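Local coordinates for ESX-1 secretion-associated protein EspB (Mycobacterium marinum, PDB 7P0Z) that is secreted in association with the ESX-1 system of mycobacteria and assembles into a heptamer, probably a channel-like structure for protein transport, at residues A[33-41]-A[141-151]; A[210-221]-A[261-272]. All blocks are in the same frame, centred on the assembly; numbering follows the deposited sequence.

Overall arrangement
Contacts 1 and 2 lie side by side on the same flank of a long helical subunit, with centres about 11 Å apart. Contact 1 joins the loop before helix 42-81 to the turn between helices 133-143 and 149-166, and so links the PE part of the chain to the PPE part. Contact 2 pairs helix 181-224 with the end of helix 244-268, within the PPE part. Q218 and Y265 of contact 2 connect the two. Q218 NE2 is hydrogen-bonded to Q147 OE1 at 3.0 Å, and L41 CD1 packs 3.5 Å from Y265 CE1. The centre of each contact lies about 16 Å from the centre of the chain.

Contact 1. Residues A[33-41]-A[141-151]; sequences DVPQAPSGL and KLESGDQGTSM
The irregular segment 33-41 runs antiparallel to the helix end, loop and helix start of 141-151, with P35 opposite S150 and G40 opposite K141. Three hydrogen bonds join them. Q147 N donates to P38 O at 2.9 Å. G40 N donates to K141 O at 2.9 Å. S144 N reaches the same oxygen from the opposite face, so K141 O is gripped twice. The third bond, from Q36 N to S150 OG, is 3.0 Å long. S150 OG sits between its own backbone N and carbonyl carbon (chi1 71°), and from there it also donates to D146 OD2 on the syn lone pair. S150 N donates to D146 OD2 as well. D146 OD1 accepts from G148 N in an Asx turn, which ties the carboxylate to the turn. S39 OG takes L41 N in an ST turn. The apolar part lies beside this network. M151 CE reaches P38 CD at 4.0 Å, and L41 CD1 meets L142 CD1 at 3.7 Å. L41 CD2 lies 3.6 Å from K141 CB. Helices 42-81 and 181-224 cover P38 and M151. The S150 hydroxyl thus bridges the Q36 amide and the D146 carboxylate, accepting from the one and donating to the other. Mostly backbone groups fix the PE loop to the PPE turn, and the D146 charge is probably stabilised by the donors around it.

Contact 2. Residues A[210-221]-A[261-272]; sequences QANFMAQLQLWA and VLSEYNTKADLE
Y265 and L217 meet at the middle of the interface. L217 CD2 lies over one face of the Y265 ring, 4.2 Å from its centroid, in a CH-pi contact. A221 CB touches the same ring at CD2, 3.5 Å away. At the far end of the ring, Y265 OH donates to Q218 OE1, nearly along the C=O axis and with amide and ring planes 90° apart. Y265 CG is anti to the backbone N (chi1 -162°), which swings the ring across to helix 181-224. Toward the C-terminal end of segment 261-272, M214 CE packs on A269 CB at 4.0 Å and M214 CG on L271 CD1 at 3.9 Å. The M214 chain bends at chi2 and chi3 and brings its methyl to A269. F213 presents its ring edge to K268 O, 3.4 Å from CE2. Toward the other end, the W220 indole crosses the E264 side chain at about a right angle, with CH2 3.3 Å from E264 CG. Past L271, Q210 NE2 donates to E272 O at 3.2 Å in a nearly straight bond. E272 O lies in the Q210 amide plane, and the N-H points at one of its lone pairs.

Further out, Q218 NE2 hydrogen-bonds to Q147 OE1, which helps to set the amide that receives the tyrosine. S39, L41 and A44 also pack on Y265, and A47 and M151 on M214. On the outer side, S263 packs on Q216 of a neighbouring subunit, and Q216 on S263 of another. The axes of 210-221 and 261-268 run antiparallel at 175°, with a closest approach of 10.6 Å. This is antiparallel packing in a long helical bundle, as in the PPE proteins of the EsxAB clan.

Contact 1. Residues A[33-41]-A[141-151]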
loop_
_atom_site.group_PDB
_atom_site.type_symbol
_atom_site.label_atom_id
_atom_site.label_comp_id
_atom_site.label_asym_id
_atom_site.label_seq_id
_atom_site.Cartn_x
_atom_site.Cartn_y
_atom_site.Cartn_z
ATOM N N ASP A 33 28.884 -27.502 2.551
ATOM C CA ASP A 33 29.423 -27.266 3.871
ATOM C C ASP A 33 28.326 -26.856 4.833
ATOM O O ASP A 33 27.335 -26.244 4.453
ATOM C CB ASP A 33 30.491 -26.199 3.818
ATOM C CG ASP A 33 29.932 -24.871 3.512
ATOM O OD1 ASP A 33 29.438 -24.696 2.387
ATOM O OD2 ASP A 33 29.974 -23.995 4.389
ATOM N N VAL A 34 28.508 -27.206 6.094
ATOM C CA VAL A 34 27.479 -27.036 7.110
ATOM C C VAL A 34 27.853 -25.836 7.965
ATOM O O VAL A 34 28.925 -25.843 8.576
ATOM C CB VAL A 34 27.322 -28.293 7.965
ATOM C CG1 VAL A 34 26.405 -28.009 9.093
ATOM C CG2 VAL A 34 26.785 -29.390 7.134
ATOM N N PRO A 35 27.024 -24.804 8.029
ATOM C CA PRO A 35 27.392 -23.595 8.770
ATOM C C PRO A 35 27.194 -23.785 10.268
ATOM O O PRO A 35 26.167 -24.295 10.708
ATOM C CB PRO A 35 26.434 -22.546 8.207
ATOM C CG PRO A 35 25.231 -23.342 7.835
ATOM C CD PRO A 35 25.681 -24.712 7.448
ATOM N N GLN A 36 28.175 -23.371 11.048
ATOM C CA GLN A 36 28.097 -23.493 12.494
ATOM C C GLN A 36 27.551 -22.227 13.124
ATOM O O GLN A 36 27.527 -21.160 12.519
ATOM C CB GLN A 36 29.458 -23.807 13.094
ATOM C CG GLN A 36 30.199 -24.856 12.371
ATOM C CD GLN A 36 29.403 -26.123 12.265
ATOM O OE1 GLN A 36 28.623 -26.451 13.143
ATOM N NE2 GLN A 36 29.597 -26.851 11.182
ATOM N N ALA A 37 27.102 -22.365 14.350
ATOM C CA ALA A 37 26.584 -21.229 15.086
ATOM C C ALA A 37 27.700 -20.233 15.345
ATOM O O ALA A 37 28.795 -20.628 15.743
ATOM C CB ALA A 37 25.980 -21.676 16.396
ATOM N N PRO A 38 27.475 -18.952 15.102
ATOM C CA PRO A 38 28.535 -17.966 15.324
ATOM C C PRO A 38 28.943 -17.822 16.778
ATOM O O PRO A 38 30.092 -17.470 17.051
ATOM C CB PRO A 38 27.919 -16.673 14.786
ATOM C CG PRO A 38 26.745 -17.091 14.005
ATOM C CD PRO A 38 26.248 -18.343 14.587
ATOM N N SER A 39 28.045 -18.079 17.718
ATOM C CA SER A 39 28.338 -17.913 19.125
ATOM C C SER A 39 27.719 -19.077 19.872
ATOM O O SER A 39 27.357 -20.091 19.278
ATOM C CB SER A 39 27.812 -16.575 19.646
ATOM O OG SER A 39 26.430 -16.651 19.883
ATOM N N GLY A 40 27.613 -18.936 21.188
ATOM C CA GLY A 40 26.976 -19.918 22.026
ATOM C C GLY A 40 25.551 -19.606 22.372
ATOM O O GLY A 40 24.903 -20.406 23.046
ATOM N N LEU A 41 25.031 -18.478 21.923
ATOM C CA LEU A 41 23.654 -18.134 22.211
ATOM C C LEU A 41 22.695 -19.117 21.561
ATOM O O LEU A 41 22.990 -19.723 20.534
ATOM C CB LEU A 41 23.363 -16.730 21.736
ATOM C CG LEU A 41 24.284 -15.762 22.476
ATOM C CD1 LEU A 41 24.263 -14.402 21.839
ATOM C CD2 LEU A 41 23.878 -15.677 23.921
ATOM N N LYS A 141 28.808 -16.932 26.359
ATOM C CA LYS A 141 28.174 -17.433 25.152
ATOM C C LYS A 141 28.509 -16.565 23.954
ATOM O O LYS A 141 28.914 -17.071 22.909
ATOM C CB LYS A 141 26.672 -17.499 25.356
ATOM C CG LYS A 141 26.235 -18.737 26.028
ATOM C CD LYS A 141 24.767 -18.688 26.276
ATOM C CE LYS A 141 24.411 -19.671 27.330
ATOM N NZ LYS A 141 25.457 -20.689 27.353
ATOM N N LEU A 142 28.386 -15.253 24.101
ATOM C CA LEU A 142 28.603 -14.373 22.970
ATOM C C LEU A 142 30.011 -14.479 22.412
ATOM O O LEU A 142 30.217 -14.264 21.220
ATOM C CB LEU A 142 28.314 -12.945 23.377
ATOM C CG LEU A 142 28.393 -11.965 22.220
ATOM C CD1 LEU A 142 27.248 -12.214 21.244
ATOM C CD2 LEU A 142 28.370 -10.561 22.732
ATOM N N GLU A 143 30.991 -14.786 23.232
ATOM C CA GLU A 143 32.346 -14.826 22.717
ATOM C C GLU A 143 32.806 -16.220 22.373
ATOM O O GLU A 143 33.952 -16.394 21.969
ATOM C CB GLU A 143 33.304 -14.203 23.716
ATOM C CG GLU A 143 32.884 -12.819 24.119
ATOM C CD GLU A 143 33.734 -12.247 25.221
ATOM O OE1 GLU A 143 34.800 -12.827 25.519
ATOM O OE2 GLU A 143 33.341 -11.212 25.789
ATOM N N SER A 144 31.949 -17.208 22.515
ATOM C CA SER A 144 32.296 -18.546 22.103
ATOM C C SER A 144 32.040 -18.709 20.603
ATOM O O SER A 144 31.722 -17.758 19.892
ATOM C CB SER A 144 31.501 -19.551 22.916
ATOM O OG SER A 144 31.854 -20.855 22.554
ATOM N N GLY A 145 32.180 -19.924 20.114
ATOM C CA GLY A 145 31.937 -20.183 18.722
ATOM C C GLY A 145 33.064 -19.668 17.856
ATOM O O GLY A 145 34.114 -19.247 18.333
ATOM N N ASP A 146 32.835 -19.708 16.554
ATOM C CA ASP A 146 33.854 -19.267 15.622
ATOM C C ASP A 146 33.641 -17.846 15.165
ATOM O O ASP A 146 34.379 -17.376 14.300
ATOM C CB ASP A 146 33.920 -20.195 14.420
ATOM C CG ASP A 146 32.655 -20.186 13.582
ATOM O OD1 ASP A 146 31.695 -19.462 13.890
ATOM O OD2 ASP A 146 32.618 -20.953 12.610
ATOM N N GLN A 147 32.649 -17.168 15.719
ATOM C CA GLN A 147 32.400 -15.759 15.488
ATOM C C GLN A 147 31.994 -15.476 14.061
ATOM O O GLN A 147 32.009 -14.330 13.630
ATOM C CB GLN A 147 33.616 -14.927 15.874
ATOM C CG GLN A 147 33.958 -15.104 17.310
ATOM C CD GLN A 147 32.861 -14.637 18.198
ATOM O OE1 GLN A 147 32.386 -13.518 18.071
ATOM N NE2 GLN A 147 32.399 -15.515 19.067
ATOM N N GLY A 148 31.631 -16.506 13.314
ATOM C CA GLY A 148 31.026 -16.331 12.022
ATOM C C GLY A 148 31.859 -16.688 10.822
ATOM O O GLY A 148 31.432 -16.397 9.706
ATOM N N THR A 149 33.019 -17.306 10.987
ATOM C CA THR A 149 33.811 -17.599 9.802
ATOM C C THR A 149 33.149 -18.672 8.951
ATOM O O THR A 149 33.188 -18.603 7.719
ATOM C CB THR A 149 35.223 -18.017 10.179
ATOM O OG1 THR A 149 35.181 -19.176 11.008
ATOM C CG2 THR A 149 35.865 -16.908 10.915
ATOM N N SER A 150 32.545 -19.671 9.581
ATOM C CA SER A 150 31.890 -20.692 8.787
ATOM C C SER A 150 30.644 -20.144 8.114
ATOM O O SER A 150 30.276 -20.604 7.035
ATOM C CB SER A 150 31.554 -21.905 9.635
ATOM O OG SER A 150 30.510 -21.608 10.515
ATOM N N MET A 151 30.008 -19.144 8.709
ATOM C CA MET A 151 28.929 -18.459 8.022
ATOM C C MET A 151 29.421 -17.775 6.767
ATOM O O MET A 151 28.736 -17.777 5.745
ATOM C CB MET A 151 28.280 -17.436 8.933
ATOM C CG MET A 151 27.477 -18.063 9.997
ATOM S SD MET A 151 25.759 -18.185 9.557
ATOM C CE MET A 151 25.203 -19.289 10.839
#

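Contact 2. Residues A[210-221]-A[261-272]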
loop_
_atom_site.group_PDB
_atom_site.type_symbol
_atom_site.label_atom_id
_atom_site.label_comp_id
_atom_site.label_asym_id
_atom_site.label_seq_id
_atom_site.Cartn_x
_atom_site.Cartn_y
_atom_site.Cartn_z
ATOM N N GLN A 210 21.330 -14.278 3.941
ATOM C CA GLN A 210 21.043 -14.549 5.339
ATOM C C GLN A 210 22.298 -14.935 6.104
ATOM O O GLN A 210 22.483 -14.528 7.254
ATOM C CB GLN A 210 20.006 -15.648 5.463
ATOM C CG GLN A 210 18.624 -15.240 5.121
ATOM C CD GLN A 210 17.671 -16.363 5.356
ATOM O OE1 GLN A 210 18.043 -17.516 5.258
ATOM N NE2 GLN A 210 16.442 -16.042 5.698
ATOM N N ALA A 211 23.158 -15.744 5.502
ATOM C CA ALA A 211 24.385 -16.099 6.203
ATOM C C ALA A 211 25.252 -14.870 6.475
ATOM O O ALA A 211 25.804 -14.713 7.571
ATOM C CB ALA A 211 25.159 -17.137 5.406
ATOM N N ASN A 212 25.376 -13.989 5.490
ATOM C CA ASN A 212 26.124 -12.761 5.697
ATOM C C ASN A 212 25.492 -11.920 6.782
ATOM O O ASN A 212 26.189 -11.285 7.577
ATOM C CB ASN A 212 26.208 -11.971 4.401
ATOM C CG ASN A 212 27.304 -12.446 3.524
ATOM O OD1 ASN A 212 28.363 -12.815 4.001
ATOM N ND2 ASN A 212 27.073 -12.438 2.230
ATOM N N PHE A 213 24.172 -11.892 6.815
ATOM C CA PHE A 213 23.469 -11.160 7.846
ATOM C C PHE A 213 23.815 -11.690 9.224
ATOM O O PHE A 213 23.986 -10.920 10.169
ATOM C CB PHE A 213 21.981 -11.267 7.591
ATOM C CG PHE A 213 21.159 -10.546 8.563
ATOM C CD1 PHE A 213 20.862 -9.225 8.375
ATOM C CD2 PHE A 213 20.689 -11.180 9.685
ATOM C CE1 PHE A 213 20.096 -8.560 9.269
ATOM C CE2 PHE A 213 19.935 -10.509 10.585
ATOM C CZ PHE A 213 19.631 -9.200 10.375
ATOM N N MET A 214 23.901 -13.005 9.362
ATOM C CA MET A 214 24.248 -13.580 10.649
ATOM C C MET A 214 25.660 -13.207 11.061
ATOM O O MET A 214 25.916 -12.902 12.227
ATOM C CB MET A 214 24.087 -15.090 10.618
ATOM C CG MET A 214 22.661 -15.529 10.785
ATOM S SD MET A 214 21.843 -14.802 12.209
ATOM C CE MET A 214 22.839 -15.434 13.552
ATOM N N ALA A 215 26.591 -13.228 10.119
ATOM C CA ALA A 215 27.948 -12.812 10.451
ATOM C C ALA A 215 27.995 -11.352 10.903
ATOM O O ALA A 215 28.653 -11.014 11.900
ATOM C CB ALA A 215 28.862 -13.042 9.257
ATOM N N GLN A 216 27.300 -10.472 10.196
ATOM C CA GLN A 216 27.318 -9.077 10.603
ATOM C C GLN A 216 26.628 -8.879 11.939
ATOM O O GLN A 216 27.022 -8.013 12.718
ATOM C CB GLN A 216 26.684 -8.193 9.546
ATOM C CG GLN A 216 27.465 -8.222 8.306
ATOM C CD GLN A 216 28.931 -8.001 8.573
ATOM O OE1 GLN A 216 29.737 -8.919 8.459
ATOM N NE2 GLN A 216 29.287 -6.783 8.937
ATOM N N LEU A 217 25.589 -9.658 12.211
ATOM C CA LEU A 217 24.936 -9.583 13.503
ATOM C C LEU A 217 25.883 -9.984 14.614
ATOM O O LEU A 217 25.891 -9.371 15.683
ATOM C CB LEU A 217 23.708 -10.479 13.521
ATOM C CG LEU A 217 22.872 -10.357 14.795
ATOM C CD1 LEU A 217 22.292 -8.956 14.944
ATOM C CD2 LEU A 217 21.795 -11.413 14.860
ATOM N N GLN A 218 26.674 -11.020 14.386
ATOM C CA GLN A 218 27.637 -11.423 15.393
ATOM C C GLN A 218 28.632 -10.310 15.674
ATOM O O GLN A 218 28.939 -10.023 16.833
ATOM C CB GLN A 218 28.354 -12.686 14.952
ATOM C CG GLN A 218 29.324 -13.218 15.973
ATOM C CD GLN A 218 28.639 -13.669 17.249
ATOM O OE1 GLN A 218 27.462 -13.996 17.252
ATOM N NE2 GLN A 218 29.384 -13.706 18.332
ATOM N N LEU A 219 29.132 -9.657 14.633
ATOM C CA LEU A 219 30.056 -8.556 14.870
ATOM C C LEU A 219 29.387 -7.412 15.619
ATOM O O LEU A 219 29.969 -6.838 16.548
ATOM C CB LEU A 219 30.628 -8.057 13.554
ATOM C CG LEU A 219 31.513 -9.073 12.866
ATOM C CD1 LEU A 219 32.195 -8.436 11.697
ATOM C CD2 LEU A 219 32.502 -9.644 13.827
ATOM N N TRP A 220 28.178 -7.056 15.217
ATOM C CA TRP A 220 27.480 -5.946 15.842
ATOM C C TRP A 220 27.247 -6.210 17.317
ATOM O O TRP A 220 27.424 -5.325 18.162
ATOM C CB TRP A 220 26.162 -5.727 15.124
ATOM C CG TRP A 220 25.295 -4.785 15.776
ATOM C CD1 TRP A 220 25.237 -3.463 15.559
ATOM C CD2 TRP A 220 24.325 -5.077 16.768
ATOM N NE1 TRP A 220 24.291 -2.896 16.352
ATOM C CE2 TRP A 220 23.716 -3.871 17.113
ATOM C CE3 TRP A 220 23.916 -6.244 17.406
ATOM C CZ2 TRP A 220 22.724 -3.792 18.056
ATOM C CZ3 TRP A 220 22.942 -6.164 18.340
ATOM C CH2 TRP A 220 22.360 -4.946 18.669
ATOM N N ALA A 221 26.859 -7.428 17.644
ATOM C CA ALA A 221 26.626 -7.776 19.027
ATOM C C ALA A 221 27.922 -7.802 19.803
ATOM O O ALA A 221 27.948 -7.484 20.990
ATOM C CB ALA A 221 25.939 -9.130 19.110
ATOM N N VAL A 261 21.124 -5.624 23.953
ATOM C CA VAL A 261 21.836 -6.299 22.888
ATOM C C VAL A 261 21.283 -7.692 22.665
ATOM O O VAL A 261 21.081 -8.111 21.527
ATOM C CB VAL A 261 23.338 -6.321 23.212
ATOM C CG1 VAL A 261 24.065 -7.294 22.336
ATOM C CG2 VAL A 261 23.898 -4.964 22.989
ATOM N N LEU A 262 21.035 -8.435 23.733
ATOM C CA LEU A 262 20.544 -9.789 23.553
ATOM C C LEU A 262 19.127 -9.826 23.012
ATOM O O LEU A 262 18.793 -10.737 22.259
ATOM C CB LEU A 262 20.640 -10.560 24.855
ATOM C CG LEU A 262 21.944 -11.321 24.995
ATOM C CD1 LEU A 262 23.105 -10.392 25.061
ATOM C CD2 LEU A 262 21.879 -12.128 26.251
ATOM N N SER A 263 18.279 -8.866 23.356
ATOM C CA SER A 263 16.959 -8.855 22.744
ATOM C C SER A 263 17.062 -8.584 21.252
ATOM O O SER A 263 16.398 -9.242 20.441
ATOM C CB SER A 263 16.069 -7.813 23.408
ATOM O OG SER A 263 16.532 -6.516 23.107
ATOM N N GLU A 264 17.883 -7.606 20.875
ATOM C CA GLU A 264 18.137 -7.367 19.462
ATOM C C GLU A 264 18.626 -8.633 18.775
ATOM O O GLU A 264 18.130 -9.016 17.711
ATOM C CB GLU A 264 19.174 -6.270 19.312
ATOM C CG GLU A 264 19.256 -5.658 17.962
ATOM C CD GLU A 264 18.275 -4.559 17.783
ATOM O OE1 GLU A 264 17.729 -4.089 18.797
ATOM O OE2 GLU A 264 18.076 -4.125 16.645
ATOM N N TYR A 265 19.606 -9.287 19.380
ATOM C CA TYR A 265 20.186 -10.485 18.807
ATOM C C TYR A 265 19.145 -11.564 18.623
ATOM O O TYR A 265 19.126 -12.249 17.603
ATOM C CB TYR A 265 21.287 -10.987 19.717
ATOM C CG TYR A 265 22.252 -11.933 19.093
ATOM C CD1 TYR A 265 22.033 -13.293 19.129
ATOM C CD2 TYR A 265 23.405 -11.474 18.506
ATOM C CE1 TYR A 265 22.928 -14.165 18.576
ATOM C CE2 TYR A 265 24.309 -12.328 17.964
ATOM C CZ TYR A 265 24.075 -13.672 17.998
ATOM O OH TYR A 265 24.991 -14.519 17.444
ATOM N N ASN A 266 18.280 -11.742 19.605
ATOM C CA ASN A 266 17.342 -12.838 19.542
ATOM C C ASN A 266 16.277 -12.587 18.507
ATOM O O ASN A 266 15.798 -13.526 17.872
ATOM C CB ASN A 266 16.730 -13.068 20.903
ATOM C CG ASN A 266 17.682 -13.728 21.833
ATOM O OD1 ASN A 266 18.743 -14.176 21.424
ATOM N ND2 ASN A 266 17.329 -13.778 23.102
ATOM N N THR A 267 15.889 -11.341 18.304
ATOM C CA THR A 267 14.853 -11.182 17.303
ATOM C C THR A 267 15.424 -11.163 15.899
ATOM O O THR A 267 14.818 -11.714 14.983
ATOM C CB THR A 267 14.032 -9.935 17.563
ATOM O OG1 THR A 267 14.878 -8.793 17.532
ATOM C CG2 THR A 267 13.399 -10.054 18.907
ATOM N N LYS A 268 16.573 -10.541 15.697
ATOM C CA LYS A 268 17.089 -10.480 14.345
ATOM C C LYS A 268 17.674 -11.800 13.887
ATOM O O LYS A 268 17.779 -12.025 12.685
ATOM C CB LYS A 268 18.137 -9.394 14.225
ATOM C CG LYS A 268 17.553 -8.039 14.276
ATOM C CD LYS A 268 18.545 -7.029 13.851
ATOM C CE LYS A 268 17.942 -5.682 13.976
ATOM N NZ LYS A 268 16.764 -5.569 13.112
ATOM N N ALA A 269 18.039 -12.674 14.799
ATOM C CA ALA A 269 18.551 -13.975 14.424
ATOM C C ALA A 269 17.460 -14.975 14.148
ATOM O O ALA A 269 17.721 -16.173 14.150
ATOM C CB ALA A 269 19.474 -14.516 15.510
ATOM N N ASP A 270 16.246 -14.529 13.925
ATOM C CA ASP A 270 15.142 -15.411 13.596
ATOM C C ASP A 270 14.986 -15.414 12.083
ATOM O O ASP A 270 14.397 -14.500 11.508
ATOM C CB ASP A 270 13.880 -14.944 14.296
ATOM C CG ASP A 270 12.914 -16.054 14.529
ATOM O OD1 ASP A 270 13.355 -17.146 14.927
ATOM O OD2 ASP A 270 11.712 -15.838 14.313
ATOM N N LEU A 271 15.519 -16.441 11.441
ATOM C CA LEU A 271 15.636 -16.463 9.995
ATOM C C LEU A 271 14.426 -17.095 9.341
ATOM O O LEU A 271 13.869 -18.066 9.843
ATOM C CB LEU A 271 16.888 -17.210 9.571
ATOM C CG LEU A 271 18.129 -16.457 10.006
ATOM C CD1 LEU A 271 19.369 -17.218 9.617
ATOM C CD2 LEU A 271 18.112 -15.084 9.383
ATOM N N GLU A 272 14.024 -16.527 8.227
ATOM C CA GLU A 272 12.959 -17.109 7.442
ATOM C C GLU A 272 13.410 -18.434 6.842
ATOM O O GLU A 272 14.539 -18.554 6.381
ATOM C CB GLU A 272 12.561 -16.169 6.329
ATOM C CG GLU A 272 11.857 -14.970 6.817
ATOM C CD GLU A 272 10.411 -15.245 7.080
ATOM O OE1 GLU A 272 9.606 -15.205 6.124
ATOM O OE2 GLU A 272 10.075 -15.518 8.243
#